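Local atomic coordinates of ribokinase (Arabidopsis thaliana, PDB entry 6ILS), a protein that phosphorylates D-ribose at O-5 with ATP and a divalent metal ion, most likely magnesium, yielding D-ribose 5-phosphate for nucleotide synthesis and the pentose phosphate pathway. Residues B[131-136]-B[154-159]. Numbering follows the deposited sequence.
Sequences EIVRNA and AKAVKK
Val133 and Ala156 meet methyl to methyl, CG2 of the valine standing 4.1 Å from CB of the alanine, with both CA–CB bonds directed at the facing segment. Beside this pair, Val157 brings up CG2, which lies 4.2 Å from CB of Val133 and equally far from Val133 O, so one methyl packs against side chain and backbone together. The first torsion of Val157 (chi1 -178°) sets CG1 anti to the backbone N and turns CG2 to the N side, where it meets Val133. Arg134 adds a water-mediated polar link. No hydrogen bond joins the segments directly; instead a water accepts from Arg134 NE at 2.8 Å and donates to Ala156 O at 2.7 Å. The water sits at the edge of the guanidinium, in its plane. An extended chain from CG to NE (chi2 -171°, chi3 -178°) carries the guanidinium out from the backbone of Arg134 until NH1 stands 4.5 Å from Ala156 CB, and at the base of that chain Arg134 CG lies 4.1 Å from Ala156 O. Val157 N and Lys158 N both bond to Ala154 O, as the helix 147-158 nears its end, and the helical backbone conformation is lost at Lys159. In the Rossmann-like alpha/beta core of this PfkB-family kinase, the short helix 131-134, whose backbone bonding is thin, leads into strand 138-143, and helix 147-158 follows that strand, leading on to the parallel neighbour 164-170, so that the lead-in to strand 138-143 packs against the last turn of the beta-alpha-beta crossover helix, away from the ribose and ATP sites. Farther out, a salt bridge from NH1 to Asp127 holds the Arg134 guanidinium, and Val133 also rests on Val8 of strand 5-8, whereas Val157 reaches Val162 in the following loop.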
loop_
_atom_site.group_PDB
_atom_site.type_symbol
_atom_site.label_atom_id
_atom_site.label_comp_id
_atom_site.label_asym_id
_atom_site.label_seq_id
_atom_site.Cartn_x
_atom_site.Cartn_y
_atom_site.Cartn_z
ATOM N N GLU B 131 -1.950 -23.771 22.171
ATOM C CA GLU B 131 -3.149 -24.270 22.835
ATOM C C GLU B 131 -4.350 -24.260 21.891
ATOM O O GLU B 131 -5.200 -25.149 21.949
ATOM C CB GLU B 131 -3.473 -23.450 24.083
ATOM C CG GLU B 131 -3.832 -21.998 23.785
ATOM C CD GLU B 131 -4.688 -21.369 24.865
ATOM O OE1 GLU B 131 -5.108 -22.100 25.793
ATOM O OE2 GLU B 131 -4.942 -20.147 24.780
ATOM N N ILE B 132 -4.416 -23.261 21.014
ATOM C CA ILE B 132 -5.578 -23.137 20.149
ATOM C C ILE B 132 -5.556 -24.230 19.087
ATOM O O ILE B 132 -6.609 -24.772 18.761
ATOM C CB ILE B 132 -5.681 -21.729 19.485
ATOM C CG1 ILE B 132 -6.994 -21.599 18.702
ATOM C CG2 ILE B 132 -4.476 -21.419 18.620
ATOM C CD1 ILE B 132 -8.230 -21.962 19.500
ATOM N N VAL B 133 -4.371 -24.587 18.588
ATOM C CA VAL B 133 -4.289 -25.634 17.578
ATOM C C VAL B 133 -4.574 -26.985 18.222
ATOM O O VAL B 133 -5.168 -27.866 17.600
ATOM C CB VAL B 133 -2.919 -25.647 16.837
ATOM C CG1 VAL B 133 -2.581 -24.248 16.326
ATOM C CG2 VAL B 133 -1.797 -26.179 17.701
ATOM N N ARG B 134 -4.204 -27.131 19.490
ATOM C CA ARG B 134 -4.499 -28.361 20.209
ATOM C C ARG B 134 -5.994 -28.525 20.493
ATOM O O ARG B 134 -6.465 -29.636 20.746
ATOM C CB ARG B 134 -3.692 -28.415 21.514
ATOM C CG ARG B 134 -2.210 -28.645 21.265
ATOM C CD ARG B 134 -1.466 -28.923 22.548
ATOM N NE ARG B 134 -0.035 -29.088 22.317
ATOM C CZ ARG B 134 0.888 -28.188 22.645
ATOM N NH1 ARG B 134 2.168 -28.438 22.398
ATOM N NH2 ARG B 134 0.535 -27.049 23.235
ATOM N N ASN B 135 -6.743 -27.429 20.452
ATOM C CA ASN B 135 -8.195 -27.503 20.638
ATOM C C ASN B 135 -8.978 -27.492 19.326
ATOM O O ASN B 135 -10.206 -27.482 19.340
ATOM C CB ASN B 135 -8.693 -26.350 21.515
ATOM C CG ASN B 135 -8.238 -26.471 22.954
ATOM O OD1 ASN B 135 -7.794 -27.532 23.390
ATOM N ND2 ASN B 135 -8.364 -25.382 23.707
ATOM N N ALA B 136 -8.279 -27.487 18.196
ATOM C CA ALA B 136 -8.957 -27.330 16.908
ATOM C C ALA B 136 -9.776 -28.567 16.523
ATOM O O ALA B 136 -9.501 -29.676 16.986
ATOM C CB ALA B 136 -7.945 -27.026 15.820
ATOM N N ALA B 154 1.927 -28.349 12.788
ATOM C CA ALA B 154 1.462 -29.636 12.288
ATOM C C ALA B 154 1.800 -30.747 13.280
ATOM O O ALA B 154 0.956 -31.584 13.594
ATOM C CB ALA B 154 2.067 -29.922 10.945
ATOM N N LYS B 155 3.028 -30.723 13.797
ATOM C CA LYS B 155 3.462 -31.732 14.771
ATOM C C LYS B 155 2.646 -31.659 16.052
ATOM O O LYS B 155 2.330 -32.684 16.656
ATOM C CB LYS B 155 4.954 -31.577 15.080
ATOM C CG LYS B 155 5.826 -32.094 13.959
ATOM C CD LYS B 155 7.304 -32.045 14.295
ATOM C CE LYS B 155 8.109 -32.543 13.106
ATOM N NZ LYS B 155 9.564 -32.691 13.408
ATOM N N ALA B 156 2.266 -30.448 16.447
ATOM C CA ALA B 156 1.455 -30.262 17.649
ATOM C C ALA B 156 0.048 -30.822 17.468
ATOM O O ALA B 156 -0.645 -31.110 18.444
ATOM C CB ALA B 156 1.385 -28.785 18.029
ATOM N N VAL B 157 -0.391 -30.958 16.221
ATOM C CA VAL B 157 -1.731 -31.463 15.990
ATOM C C VAL B 157 -1.724 -32.968 15.842
ATOM O O VAL B 157 -2.517 -33.647 16.476
ATOM C CB VAL B 157 -2.375 -30.873 14.743
ATOM C CG1 VAL B 157 -3.761 -31.409 14.634
ATOM C CG2 VAL B 157 -2.412 -29.355 14.828
ATOM N N LYS B 158 -0.840 -33.468 14.980
ATOM C CA LYS B 158 -0.659 -34.904 14.783
ATOM C C LYS B 158 -0.660 -35.612 16.137
ATOM O O LYS B 158 -1.386 -36.590 16.337
ATOM C CB LYS B 158 0.639 -35.188 14.011
ATOM N N LYS B 159 0.103 -35.067 17.082
ATOM C CA LYS B 159 0.106 -35.544 18.463
ATOM C C LYS B 159 -1.116 -35.064 19.256
ATOM O O LYS B 159 -1.020 -34.821 20.461
ATOM C CB LYS B 159 1.391 -35.102 19.174
HETATM O O HOH W 1 0.596 -31.333 20.784
#